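Local coordinates for protein inositol-3-phosphate synthase (PDB 1VKO) that is a member of the myo-inositol-1-phosphate synthase family and binds nicotinamide-adenine-dinucleotide in a Rossmann-type domain within an assembly of four chains, at residues S67-L72 with D467-F472; R75-L80 with P147-N152; D218-H223 with D277-S282. One frame throughout, in Å; residues are numbered along the deposited sequence.

Interaction 1. Residues S67-L72 with D467-F472; sequences SFKTVL and DEYKPF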
ATOM      1  N   SER A  67     -35.994  35.466   4.395  1.00 31.48           N
ATOM      2  CA  SER A  67     -36.527  35.865   3.102  1.00 30.66           C
ATOM      3  C   SER A  67     -35.360  36.150   2.182  1.00 29.40           C
ATOM      4  O   SER A  67     -34.651  37.113   2.393  1.00 33.42           O
ATOM      5  CB  SER A  67     -37.444  37.088   3.233  1.00 32.17           C
ATOM      6  OG  SER A  67     -38.118  37.332   2.010  1.00 37.40           O
ATOM      7  N   PHE A  68     -35.126  35.296   1.190  1.00 28.58           N
ATOM      8  CA  PHE A  68     -33.957  35.449   0.314  1.00 27.21           C
ATOM      9  C   PHE A  68     -34.344  36.166  -0.957  1.00 27.00           C
ATOM     10  O   PHE A  68     -35.449  35.978  -1.472  1.00 28.82           O
ATOM     11  CB  PHE A  68     -33.324  34.095  -0.081  1.00 27.75           C
ATOM     12  CG  PHE A  68     -32.932  33.228   1.086  1.00 23.29           C
ATOM     13  CD1 PHE A  68     -31.869  33.561   1.897  1.00 21.32           C
ATOM     14  CD2 PHE A  68     -33.637  32.079   1.366  1.00 21.82           C
ATOM     15  CE1 PHE A  68     -31.521  32.758   2.995  1.00 31.12           C
ATOM     16  CE2 PHE A  68     -33.280  31.260   2.452  1.00 26.04           C
ATOM     17  CZ  PHE A  68     -32.231  31.599   3.260  1.00 19.97           C
ATOM     18  N   LYS A  69     -33.424  36.961  -1.483  1.00 24.14           N
ATOM     19  CA  LYS A  69     -33.550  37.406  -2.856  1.00 27.38           C
ATOM     20  C   LYS A  69     -32.305  36.945  -3.556  1.00 26.95           C
ATOM     21  O   LYS A  69     -31.215  37.105  -3.006  1.00 29.09           O
ATOM     22  CB  LYS A  69     -33.695  38.940  -2.976  1.00 27.25           C
ATOM     23  CG  LYS A  69     -35.119  39.506  -2.863  1.00 29.53           C
ATOM     24  CD  LYS A  69     -35.086  41.023  -3.182  1.00 44.77           C
ATOM     25  CE  LYS A  69     -36.480  41.696  -3.255  1.00 51.58           C
ATOM     26  NZ  LYS A  69     -37.099  41.933  -1.919  1.00 51.79           N
ATOM     27  N   THR A  70     -32.471  36.384  -4.759  1.00 26.73           N
ATOM     28  CA  THR A  70     -31.353  35.922  -5.569  1.00 26.80           C
ATOM     29  C   THR A  70     -31.400  36.476  -6.966  1.00 26.80           C
ATOM     30  O   THR A  70     -32.266  36.085  -7.739  1.00 29.11           O
ATOM     31  CB  THR A  70     -31.349  34.379  -5.676  1.00 27.31           C
ATOM     32  OG1 THR A  70     -31.245  33.802  -4.371  1.00 26.96           O
ATOM     33  CG2 THR A  70     -30.073  33.900  -6.382  1.00 23.10           C
ATOM     34  N   VAL A  71     -30.458  37.344  -7.328  1.00 26.86           N
ATOM     35  CA  VAL A  71     -30.398  37.768  -8.722  1.00 27.19           C
ATOM     36  C   VAL A  71     -30.161  36.528  -9.591  1.00 29.47           C
ATOM     37  O   VAL A  71     -29.289  35.706  -9.297  1.00 31.50           O
ATOM     38  CB  VAL A  71     -29.361  38.886  -8.977  1.00 28.17           C
ATOM     39  CG1 VAL A  71     -29.342  39.291 -10.474  1.00 27.45           C
ATOM     40  CG2 VAL A  71     -29.667  40.117  -8.105  1.00 20.12           C
ATOM     41  N   LEU A  72     -30.981  36.352 -10.620  1.00 29.25           N
ATOM     42  CA  LEU A  72     -30.934  35.117 -11.404  1.00 31.70           C
ATOM     43  C   LEU A  72     -29.974  35.150 -12.586  1.00 31.67           C
ATOM     44  O   LEU A  72     -29.563  34.096 -13.062  1.00 32.10           O
ATOM     45  CB  LEU A  72     -32.328  34.716 -11.897  1.00 33.38           C
ATOM     46  CG  LEU A  72     -33.365  34.164 -10.915  1.00 35.40           C
ATOM     47  CD1 LEU A  72     -34.649  33.866 -11.660  1.00 44.59           C
ATOM     48  CD2 LEU A  72     -32.895  32.917 -10.205  1.00 42.88           C
ATOM     49  N   ASP A 467     -36.281  44.656   7.510  1.00 60.81           N
ATOM     50  CA  ASP A 467     -37.046  45.424   6.493  1.00 62.39           C
ATOM     51  C   ASP A 467     -36.206  45.939   5.306  1.00 61.80           C
ATOM     52  O   ASP A 467     -36.771  46.370   4.286  1.00 63.40           O
ATOM     53  CB  ASP A 467     -37.878  46.581   7.099  1.00 63.54           C
ATOM     54  CG  ASP A 467     -39.246  46.129   7.614  1.00 67.47           C
ATOM     55  OD1 ASP A 467     -39.939  45.336   6.927  1.00 70.00           O
ATOM     56  OD2 ASP A 467     -39.716  46.530   8.702  1.00 68.06           O
ATOM     57  N   GLU A 468     -34.878  45.907   5.443  1.00 59.20           N
ATOM     58  CA  GLU A 468     -33.978  46.095   4.299  1.00 56.95           C
ATOM     59  C   GLU A 468     -33.245  44.781   4.047  1.00 52.87           C
ATOM     60  O   GLU A 468     -33.130  43.938   4.939  1.00 52.14           O
ATOM     61  CB  GLU A 468     -32.992  47.258   4.514  1.00 58.17           C
ATOM     62  CG  GLU A 468     -33.648  48.633   4.719  1.00 65.34           C
ATOM     63  CD  GLU A 468     -33.855  49.447   3.435  1.00 67.63           C
ATOM     64  OE1 GLU A 468     -32.900  50.125   2.987  1.00 66.33           O
ATOM     65  OE2 GLU A 468     -34.986  49.448   2.891  1.00 62.09           O
ATOM     66  N   TYR A 469     -32.778  44.597   2.821  1.00 49.17           N
ATOM     67  CA  TYR A 469     -32.105  43.365   2.456  1.00 46.17           C
ATOM     68  C   TYR A 469     -30.617  43.528   2.591  1.00 45.83           C
ATOM     69  O   TYR A 469     -30.069  44.577   2.230  1.00 46.14           O
ATOM     70  CB  TYR A 469     -32.474  42.953   1.037  1.00 45.48           C
ATOM     71  CG  TYR A 469     -33.783  42.220   1.006  1.00 43.12           C
ATOM     72  CD1 TYR A 469     -34.991  42.900   1.185  1.00 36.71           C
ATOM     73  CD2 TYR A 469     -33.822  40.842   0.837  1.00 40.71           C
ATOM     74  CE1 TYR A 469     -36.194  42.226   1.179  1.00 32.73           C
ATOM     75  CE2 TYR A 469     -35.021  40.165   0.829  1.00 35.63           C
ATOM     76  CZ  TYR A 469     -36.195  40.863   1.000  1.00 36.19           C
ATOM     77  OH  TYR A 469     -37.378  40.188   0.979  1.00 48.86           O
ATOM     78  N   LYS A 470     -29.970  42.486   3.113  1.00 43.64           N
ATOM     79  CA  LYS A 470     -28.530  42.500   3.380  1.00 41.68           C
ATOM     80  C   LYS A 470     -27.843  41.296   2.724  1.00 40.35           C
ATOM     81  O   LYS A 470     -28.479  40.251   2.567  1.00 39.99           O
ATOM     82  CB  LYS A 470     -28.271  42.537   4.895  1.00 41.53           C
ATOM     83  CG  LYS A 470     -28.492  43.945   5.533  1.00 45.65           C
ATOM     84  CD  LYS A 470     -28.214  44.001   7.059  1.00 56.04           C
ATOM     85  CE  LYS A 470     -26.817  43.434   7.461  1.00 62.89           C
ATOM     86  NZ  LYS A 470     -26.681  43.040   8.909  1.00 53.22           N
ATOM     87  N   PRO A 471     -26.576  41.452   2.305  1.00 39.63           N
ATOM     88  CA  PRO A 471     -25.744  40.306   1.896  1.00 36.71           C
ATOM     89  C   PRO A 471     -25.257  39.472   3.083  1.00 36.30           C
ATOM     90  O   PRO A 471     -25.204  39.953   4.216  1.00 35.30           O
ATOM     91  CB  PRO A 471     -24.541  40.977   1.245  1.00 35.58           C
ATOM     92  CG  PRO A 471     -24.411  42.278   1.984  1.00 39.16           C
ATOM     93  CD  PRO A 471     -25.843  42.732   2.165  1.00 37.87           C
ATOM     94  N   PHE A 472     -24.880  38.229   2.822  1.00 36.29           N
ATOM     95  CA  PHE A 472     -24.185  37.410   3.829  1.00 35.63           C
ATOM     96  C   PHE A 472     -22.950  38.115   4.447  1.00 35.48           C
ATOM     97  O   PHE A 472     -22.440  39.090   3.883  1.00 35.97           O
ATOM     98  CB  PHE A 472     -23.776  36.092   3.178  1.00 35.47           C
ATOM     99  CG  PHE A 472     -24.946  35.260   2.675  1.00 38.94           C
ATOM    100  CD1 PHE A 472     -26.195  35.308   3.311  1.00 43.50           C
ATOM    101  CD2 PHE A 472     -24.776  34.377   1.605  1.00 44.34           C
ATOM    102  CE1 PHE A 472     -27.268  34.515   2.873  1.00 39.97           C
ATOM    103  CE2 PHE A 472     -25.839  33.577   1.150  1.00 45.01           C
ATOM    104  CZ  PHE A 472     -27.097  33.655   1.790  1.00 44.25           C
TER

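Interaction 2. Residues R75-L80 with P147-N152; sequences RKTGLL and PILSPN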
ATOM      1  N   ARG A  75     -23.619  37.798 -13.235  1.00 34.16           N
ATOM      2  CA  ARG A  75     -22.952  39.009 -13.702  1.00 33.12           C
ATOM      3  C   ARG A  75     -21.716  38.698 -14.561  1.00 34.20           C
ATOM      4  O   ARG A  75     -21.133  37.599 -14.462  1.00 33.90           O
ATOM      5  CB  ARG A  75     -22.548  39.866 -12.511  1.00 31.57           C
ATOM      6  CG  ARG A  75     -23.665  40.747 -11.982  1.00 37.27           C
ATOM      7  CD  ARG A  75     -24.558  40.058 -10.954  1.00 41.72           C
ATOM      8  NE  ARG A  75     -25.522  40.978 -10.340  1.00 41.18           N
ATOM      9  CZ  ARG A  75     -25.493  41.372  -9.075  1.00 31.27           C
ATOM     10  NH1 ARG A  75     -24.550  40.944  -8.241  1.00 38.11           N
ATOM     11  NH2 ARG A  75     -26.422  42.187  -8.636  1.00 42.52           N
ATOM     12  N   LYS A  76     -21.325  39.663 -15.406  1.00 32.34           N
ATOM     13  CA  LYS A  76     -20.123  39.520 -16.242  1.00 28.80           C
ATOM     14  C   LYS A  76     -18.908  39.546 -15.342  1.00 26.91           C
ATOM     15  O   LYS A  76     -18.705  40.510 -14.599  1.00 29.80           O
ATOM     16  CB  LYS A  76     -20.026  40.614 -17.299  1.00 25.34           C
ATOM     17  CG  LYS A  76     -19.025  40.271 -18.394  1.00 25.01           C
ATOM     18  CD  LYS A  76     -18.773  41.439 -19.352  1.00 16.48           C
ATOM     19  CE  LYS A  76     -17.801  40.990 -20.429  1.00 30.77           C
ATOM     20  NZ  LYS A  76     -17.314  42.110 -21.273  1.00 33.94           N
ATOM     21  N   THR A  77     -18.097  38.504 -15.412  1.00 24.55           N
ATOM     22  CA  THR A  77     -17.148  38.205 -14.321  1.00 22.18           C
ATOM     23  C   THR A  77     -15.690  38.051 -14.736  1.00 20.35           C
ATOM     24  O   THR A  77     -15.346  37.210 -15.549  1.00 19.95           O
ATOM     25  CB  THR A  77     -17.651  36.951 -13.567  1.00 22.56           C
ATOM     26  OG1 THR A  77     -18.874  37.290 -12.910  1.00 22.32           O
ATOM     27  CG2 THR A  77     -16.741  36.544 -12.414  1.00 15.21           C
ATOM     28  N   GLY A  78     -14.833  38.885 -14.168  1.00 21.57           N
ATOM     29  CA  GLY A  78     -13.393  38.754 -14.396  1.00 20.11           C
ATOM     30  C   GLY A  78     -12.739  38.117 -13.189  1.00 20.14           C
ATOM     31  O   GLY A  78     -13.118  38.413 -12.052  1.00 18.22           O
ATOM     32  N   LEU A  79     -11.755  37.256 -13.449  1.00 20.06           N
ATOM     33  CA  LEU A  79     -10.927  36.645 -12.386  1.00 21.09           C
ATOM     34  C   LEU A  79      -9.462  36.968 -12.585  1.00 18.22           C
ATOM     35  O   LEU A  79      -8.889  36.737 -13.681  1.00 15.57           O
ATOM     36  CB  LEU A  79     -11.142  35.100 -12.281  1.00 20.76           C
ATOM     37  CG  LEU A  79     -10.286  34.271 -11.285  1.00 24.07           C
ATOM     38  CD1 LEU A  79     -10.589  34.659  -9.849  1.00 18.25           C
ATOM     39  CD2 LEU A  79     -10.519  32.787 -11.441  1.00 22.03           C
ATOM     40  N   LEU A  80      -8.860  37.482 -11.512  1.00 17.09           N
ATOM     41  CA  LEU A  80      -7.460  37.847 -11.518  1.00 18.90           C
ATOM     42  C   LEU A  80      -6.645  36.953 -10.607  1.00 19.02           C
ATOM     43  O   LEU A  80      -6.831  36.962  -9.370  1.00 18.40           O
ATOM     44  CB  LEU A  80      -7.273  39.301 -11.048  1.00 17.49           C
ATOM     45  CG  LEU A  80      -7.792  40.443 -11.896  1.00 16.79           C
ATOM     46  CD1 LEU A  80      -8.088  41.661 -11.011  1.00 10.48           C
ATOM     47  CD2 LEU A  80      -6.787  40.767 -12.969  1.00 24.84           C
ATOM     48  N   PRO A 147     -29.071  29.612 -11.024  1.00 26.96           N
ATOM     49  CA  PRO A 147     -28.173  29.910 -12.141  1.00 27.12           C
ATOM     50  C   PRO A 147     -26.803  30.376 -11.660  1.00 26.81           C
ATOM     51  O   PRO A 147     -26.708  31.257 -10.796  1.00 28.07           O
ATOM     52  CB  PRO A 147     -28.914  31.028 -12.908  1.00 27.31           C
ATOM     53  CG  PRO A 147     -30.385  30.837 -12.553  1.00 25.21           C
ATOM     54  CD  PRO A 147     -30.357  30.334 -11.125  1.00 27.48           C
ATOM     55  N   ILE A 148     -25.746  29.758 -12.190  1.00 26.61           N
ATOM     56  CA  ILE A 148     -24.367  30.112 -11.817  1.00 24.53           C
ATOM     57  C   ILE A 148     -23.504  30.176 -13.064  1.00 25.11           C
ATOM     58  O   ILE A 148     -23.901  29.683 -14.094  1.00 25.27           O
ATOM     59  CB  ILE A 148     -23.762  29.109 -10.803  1.00 22.45           C
ATOM     60  CG1 ILE A 148     -23.805  27.676 -11.359  1.00 26.36           C
ATOM     61  CG2 ILE A 148     -24.448  29.232  -9.447  1.00 22.75           C
ATOM     62  CD1 ILE A 148     -23.090  26.633 -10.535  1.00 20.50           C
ATOM     63  N   LEU A 149     -22.328  30.790 -12.975  1.00 26.34           N
ATOM     64  CA  LEU A 149     -21.412  30.823 -14.114  1.00 27.92           C
ATOM     65  C   LEU A 149     -20.948  29.434 -14.567  1.00 29.07           C
ATOM     66  O   LEU A 149     -20.963  28.474 -13.796  1.00 27.43           O
ATOM     67  CB  LEU A 149     -20.181  31.648 -13.761  1.00 26.91           C
ATOM     68  CG  LEU A 149     -20.369  33.103 -13.373  1.00 26.61           C
ATOM     69  CD1 LEU A 149     -19.170  33.527 -12.553  1.00 19.67           C
ATOM     70  CD2 LEU A 149     -20.537  33.957 -14.647  1.00 13.61           C
ATOM     71  N   SER A 150     -20.568  29.337 -15.838  1.00 29.52           N
ATOM     72  CA  SER A 150     -19.736  28.243 -16.306  1.00 30.31           C
ATOM     73  C   SER A 150     -18.349  28.801 -16.371  1.00 30.70           C
ATOM     74  O   SER A 150     -18.193  29.994 -16.645  1.00 33.90           O
ATOM     75  CB  SER A 150     -20.134  27.841 -17.724  1.00 33.19           C
ATOM     76  OG  SER A 150     -19.028  27.276 -18.424  1.00 30.29           O
ATOM     77  N   PRO A 151     -17.324  27.984 -16.179  1.00 30.85           N
ATOM     78  CA  PRO A 151     -15.959  28.514 -16.241  1.00 29.30           C
ATOM     79  C   PRO A 151     -15.654  29.072 -17.622  1.00 29.68           C
ATOM     80  O   PRO A 151     -14.682  29.794 -17.774  1.00 31.15           O
ATOM     81  CB  PRO A 151     -15.089  27.292 -15.942  1.00 30.08           C
ATOM     82  CG  PRO A 151     -16.002  26.379 -15.132  1.00 30.42           C
ATOM     83  CD  PRO A 151     -17.340  26.538 -15.871  1.00 32.10           C
ATOM     84  N   ASN A 152     -16.475  28.735 -18.615  1.00 25.11           N
ATOM     85  CA  ASN A 152     -16.306  29.294 -19.939  1.00 28.57           C
ATOM     86  C   ASN A 152     -16.615  30.790 -19.954  1.00 28.10           C
ATOM     87  O   ASN A 152     -16.147  31.489 -20.831  1.00 26.99           O
ATOM     88  CB  ASN A 152     -17.157  28.538 -20.979  1.00 25.92           C
ATOM     89  CG  ASN A 152     -16.802  27.055 -21.060  1.00 33.04           C
ATOM     90  OD1 ASN A 152     -15.668  26.634 -20.766  1.00 27.57           O
ATOM     91  ND2 ASN A 152     -17.772  26.254 -21.453  1.00 33.08           N
TER

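Interaction 3. Residues D218-H223 with D277-S282; sequences DNKLEH and DEVSPS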
ATOM      1  N   ASP A 218      10.574  50.068  -3.352  1.00 24.72           N
ATOM      2  CA  ASP A 218      10.271  49.427  -2.044  1.00 29.88           C
ATOM      3  C   ASP A 218       9.204  50.157  -1.245  1.00 28.08           C
ATOM      4  O   ASP A 218       9.053  49.909  -0.056  1.00 29.04           O
ATOM      5  CB  ASP A 218      11.517  49.361  -1.166  1.00 31.03           C
ATOM      6  CG  ASP A 218      12.688  48.720  -1.876  1.00 45.95           C
ATOM      7  OD1 ASP A 218      12.592  47.509  -2.234  1.00 47.26           O
ATOM      8  OD2 ASP A 218      13.745  49.362  -2.116  1.00 53.92           O
ATOM      9  N   ASN A 219       8.506  51.083  -1.897  1.00 26.96           N
ATOM     10  CA  ASN A 219       7.402  51.801  -1.284  1.00 27.85           C
ATOM     11  C   ASN A 219       6.152  50.966  -1.505  1.00 25.47           C
ATOM     12  O   ASN A 219       5.704  50.821  -2.648  1.00 24.38           O
ATOM     13  CB  ASN A 219       7.250  53.189  -1.931  1.00 28.08           C
ATOM     14  CG  ASN A 219       6.239  54.092  -1.209  1.00 32.12           C
ATOM     15  OD1 ASN A 219       5.121  53.677  -0.857  1.00 36.20           O
ATOM     16  ND2 ASN A 219       6.621  55.357  -1.030  1.00 31.46           N
ATOM     17  N   LYS A 220       5.612  50.440  -0.412  1.00 18.89           N
ATOM     18  CA  LYS A 220       4.496  49.494  -0.434  1.00 20.53           C
ATOM     19  C   LYS A 220       3.170  50.158  -0.772  1.00 21.90           C
ATOM     20  O   LYS A 220       2.232  49.486  -1.254  1.00 22.24           O
ATOM     21  CB  LYS A 220       4.379  48.717   0.912  1.00 15.43           C
ATOM     22  CG  LYS A 220       5.647  47.943   1.253  1.00 22.51           C
ATOM     23  CD  LYS A 220       5.562  46.988   2.458  1.00 21.07           C
ATOM     24  CE  LYS A 220       6.877  46.208   2.629  1.00 22.80           C
ATOM     25  NZ  LYS A 220       6.741  45.099   3.639  1.00 21.37           N
ATOM     26  N   LEU A 221       3.077  51.460  -0.500  1.00 24.07           N
ATOM     27  CA  LEU A 221       1.874  52.234  -0.842  1.00 25.96           C
ATOM     28  C   LEU A 221       1.826  52.532  -2.336  1.00 27.13           C
ATOM     29  O   LEU A 221       0.747  52.510  -2.948  1.00 31.05           O
ATOM     30  CB  LEU A 221       1.756  53.531  -0.029  1.00 25.96           C
ATOM     31  CG  LEU A 221       0.589  54.462  -0.426  1.00 34.30           C
ATOM     32  CD1 LEU A 221      -0.766  53.883   0.021  1.00 36.36           C
ATOM     33  CD2 LEU A 221       0.783  55.863   0.146  1.00 35.95           C
ATOM     34  N   GLU A 222       2.980  52.790  -2.941  1.00 25.16           N
ATOM     35  CA  GLU A 222       3.018  52.862  -4.394  1.00 23.67           C
ATOM     36  C   GLU A 222       2.659  51.520  -4.989  1.00 24.13           C
ATOM     37  O   GLU A 222       1.919  51.463  -5.960  1.00 24.23           O
ATOM     38  CB  GLU A 222       4.372  53.266  -4.878  1.00 21.97           C
ATOM     39  CG  GLU A 222       4.672  54.738  -4.721  1.00 40.81           C
ATOM     40  CD  GLU A 222       5.523  55.228  -5.867  1.00 51.78           C
ATOM     41  OE1 GLU A 222       6.546  54.541  -6.140  1.00 56.57           O
ATOM     42  OE2 GLU A 222       5.148  56.258  -6.494  1.00 51.17           O
ATOM     43  N   HIS A 223       3.124  50.429  -4.363  1.00 25.33           N
ATOM     44  CA  HIS A 223       2.730  49.094  -4.802  1.00 22.10           C
ATOM     45  C   HIS A 223       1.236  48.892  -4.729  1.00 24.01           C
ATOM     46  O   HIS A 223       0.632  48.428  -5.699  1.00 23.46           O
ATOM     47  CB  HIS A 223       3.490  48.005  -4.075  1.00 19.57           C
ATOM     48  CG  HIS A 223       4.946  48.006  -4.401  1.00 22.35           C
ATOM     49  ND1 HIS A 223       5.912  47.556  -3.526  1.00 26.09           N
ATOM     50  CD2 HIS A 223       5.605  48.444  -5.498  1.00 12.72           C
ATOM     51  CE1 HIS A 223       7.106  47.723  -4.067  1.00 16.81           C
ATOM     52  NE2 HIS A 223       6.948  48.258  -5.264  1.00 21.81           N
ATOM     53  N   ASP A 277       7.495  46.473   7.701  1.00 36.25           N
ATOM     54  CA  ASP A 277       8.097  45.263   7.177  1.00 35.33           C
ATOM     55  C   ASP A 277       7.168  44.060   7.150  1.00 33.52           C
ATOM     56  O   ASP A 277       7.079  43.409   6.124  1.00 33.51           O
ATOM     57  CB  ASP A 277       9.393  44.939   7.939  1.00 37.36           C
ATOM     58  CG  ASP A 277      10.629  45.396   7.186  1.00 36.74           C
ATOM     59  OD1 ASP A 277      11.139  44.607   6.369  1.00 50.17           O
ATOM     60  OD2 ASP A 277      11.157  46.517   7.326  1.00 33.22           O
ATOM     61  N   GLU A 278       6.500  43.760   8.272  1.00 33.33           N
ATOM     62  CA  GLU A 278       5.552  42.646   8.370  1.00 30.89           C
ATOM     63  C   GLU A 278       4.250  42.954   7.642  1.00 29.66           C
ATOM     64  O   GLU A 278       3.162  42.782   8.189  1.00 37.08           O
ATOM     65  CB  GLU A 278       5.253  42.272   9.844  1.00 34.04           C
ATOM     66  CG  GLU A 278       6.321  41.445  10.568  1.00 30.81           C
ATOM     67  CD  GLU A 278       6.673  40.139   9.858  1.00 31.55           C
ATOM     68  OE1 GLU A 278       5.831  39.232   9.778  1.00 24.81           O
ATOM     69  OE2 GLU A 278       7.821  40.000   9.393  1.00 43.66           O
ATOM     70  N   VAL A 279       4.358  43.415   6.411  1.00 24.79           N
ATOM     71  CA  VAL A 279       3.215  43.565   5.521  1.00 25.01           C
ATOM     72  C   VAL A 279       3.564  42.827   4.232  1.00 23.06           C
ATOM     73  O   VAL A 279       4.464  43.231   3.514  1.00 23.89           O
ATOM     74  CB  VAL A 279       2.888  45.061   5.258  1.00 24.58           C
ATOM     75  CG1 VAL A 279       1.822  45.222   4.176  1.00 26.62           C
ATOM     76  CG2 VAL A 279       2.444  45.730   6.546  1.00 21.17           C
ATOM     77  N   SER A 280       2.871  41.722   3.985  1.00 21.71           N
ATOM     78  CA  SER A 280       3.197  40.832   2.886  1.00 20.18           C
ATOM     79  C   SER A 280       2.663  41.316   1.547  1.00 19.03           C
ATOM     80  O   SER A 280       1.716  42.106   1.501  1.00 26.20           O
ATOM     81  CB  SER A 280       2.652  39.429   3.164  1.00 17.85           C
ATOM     82  OG  SER A 280       1.281  39.318   2.809  1.00 27.30           O
ATOM     83  N   PRO A 281       3.239  40.804   0.460  1.00 19.30           N
ATOM     84  CA  PRO A 281       2.695  40.976  -0.880  1.00 17.54           C
ATOM     85  C   PRO A 281       1.232  40.539  -0.934  1.00 21.49           C
ATOM     86  O   PRO A 281       0.421  41.185  -1.612  1.00 19.64           O
ATOM     87  CB  PRO A 281       3.537  40.009  -1.695  1.00 15.96           C
ATOM     88  CG  PRO A 281       4.879  40.065  -0.984  1.00 10.97           C
ATOM     89  CD  PRO A 281       4.487  40.000   0.435  1.00 20.72           C
ATOM     90  N   SER A 282       0.898  39.461  -0.218  1.00 18.67           N
ATOM     91  CA  SER A 282      -0.466  38.968  -0.220  1.00 20.94           C
ATOM     92  C   SER A 282      -1.388  39.863   0.561  1.00 18.54           C
ATOM     93  O   SER A 282      -2.566  39.847   0.300  1.00 22.99           O
ATOM     94  CB  SER A 282      -0.575  37.523   0.260  1.00 20.50           C
ATOM     95  OG  SER A 282      -0.483  37.433   1.662  1.00 24.05           O
TER

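Interaction 1. Residues S67-L72 with D467-F472
In the antiparallel sheet that joins strand 56-71 to the late strands 461-464 and 469-470, Lys-69 and Ser-67 meet the ring of Tyr-469 across the intervening strand 461-464. Tyr-469 sits on an edge strand of the sheet within this chain and throws its ring over its neighbour, so that side chains bridge two strands that are not neighbours in the sheet. Running nearly perpendicular to the tyrosine side chain, the aliphatic part of the lysine passes over one ring face, with CD 4.2 Å from the centroid of the Tyr-469 ring in a CH-pi contact. A bend at the last torsion, chi4 76°, then swings the ammonium over the same face: Lys-69 NZ lies 3.6 Å from that centroid, 31° off the ring normal, a cation-pi pair. It is displaced toward the phenol end, with NZ 3.2 Å from Tyr-469 CZ, yet it makes no hydrogen bond to the hydroxyl. That oxygen is instead hydrogen-bonded to serine, Ser-67 OG to Tyr-469 OH 3.1 Å. The nearby ammonium probably polarises the phenol. Ser-67 and Lys-69 also form backbone bonds to Lys-464 and Ser-462, which fixes both residues relative to the middle strand. Phe-68, between them in sequence, has its CB on the opposite side of the strand, and packs on Leu-512 of helix 498-513 and on Ile-523 of the second subunit. Its carbonyl carbon still reaches the ring edge, Phe-68 C to Tyr-469 CE2 4.4 Å, while Ser-67 O approaches the same CE2 of Tyr-469 obliquely at 3.4 Å.

Interaction 2. Residues R75-L80 with P147-N152
Leu-149 presses its two methyls against Thr-77 and the carbonyl of Arg-75, at the start of the first strand of the Rossmann-type parallel sheet. Strand 77-82 begins here, and residues 147-152 form the loop that leads into the neighbouring parallel strand 154-159. The first shell is small and made of van der Waals contacts, methyls against oxygens and a methyl, with no hydrogen bond between the segments. Leu-149 CD1 fits against the threonine side chain, 3.8 Å from Thr-77 OG1 and 3.9 Å from Thr-77 CG2, and so touches both of its branches. The other methyl lies beside the backbone, Leu-149 CD2 to Arg-75 O 3.7 Å. Next comes the bond that fixes the threonine: Thr-77 OG1 donates to Arg-75 O at 2.8 Å, from 57° above the carbonyl plane. With OG1 beside its own backbone N (chi1 -67°) the hydroxyl folds back toward Arg-75, which settles its proton on that carbonyl while its oxygen keeps contact with the leucine. Further out, Glu-456 of helix 440-458 packs on both Thr-77 and Leu-149, and its OE2 takes a hydrogen bond from Arg-75 N. Leu-154, at the head of strand 154-159, likewise touches both side chains, and Thr-77 is bonded through its backbone to Ile-155 on that strand. Beyond Leu-149 an ST turn leads into the 3-10 segment that starts at Pro-151. In that turn Asn-152 N donates to Ser-150 OG at 2.9 Å, with an N-H...O angle of 161°.

Interaction 3. Residues D218-H223 with D277-S282
Lys-220, in the first turn of helix 220-238, sends its side chain to the backbone of residues 277-279, just ahead of helix 281-291. Polar contacts from one ammonium dominate. Past CG the lysine side chain runs straight, and Lys-220 NZ donates to Val-279 O at 2.9 Å, in the carbonyl plane and on a lone pair, with a C=O...N angle of 139°. Asp-277 O lies 3.0 Å from the same Lys-220 NZ, and Glu-276 O, just outside the segment, accepts a further hydrogen bond from it. The carboxylate of Asp-277 does not pair with this lysine, its OD1 staying 5.2 Å from Lys-220 NZ. Van der Waals contact is slight: Val-279 CB comes 4.2 Å from Lys-220 NZ, and the valine side chain packs on Ser-271 and Ile-272 of helix 265-273. Each helix start is capped. Asn-219 is the N-cap of helix 220-238; its OD1 accepts from Glu-222 N at 3.1 Å, 51° above the carbonyl plane, and only weakly from Leu-221 N. Ser-280 occupies the N-cap of helix 281-291, and its OG is hydrogen-bonded to Asn-283 N. The two regions are also tied by Asn-275, which bonds to Lys-220 N and Asp-218 O. On the side of residues 277-279, an inverse gamma turn centred on Glu-278, closed by a weak bond from Val-279 N to Asp-277 O, shapes the backbone that faces the lysine. A buried ammonium is thus met by main-chain oxygens rather than by a carboxylate, an arrangement that would probably keep it protonated and would depend on the fold of this loop more than on its side chains.

How the interactions relate
Interactions 2 and 3 are buried and lie within the Rossmann-type part, the first at the head of a parallel strand and the second at the N-terminal ends of two helices; interaction 1 is partly buried, in the antiparallel sheet near the second subunit. Their chemistry differs accordingly: a ring with an ammonium over it in interaction 1, leucine methyls against a threonine and a carbonyl in interaction 2, and an ammonium held by carbonyls in interaction 3. Interactions 1 and 2 use successive strands, 56-71 and 77-82, and touch where Leu-72 packs on Pro-147. Interaction 3 stands apart, its nearest atoms about 11 Å from interaction 2 and about 20 Å from interaction 1.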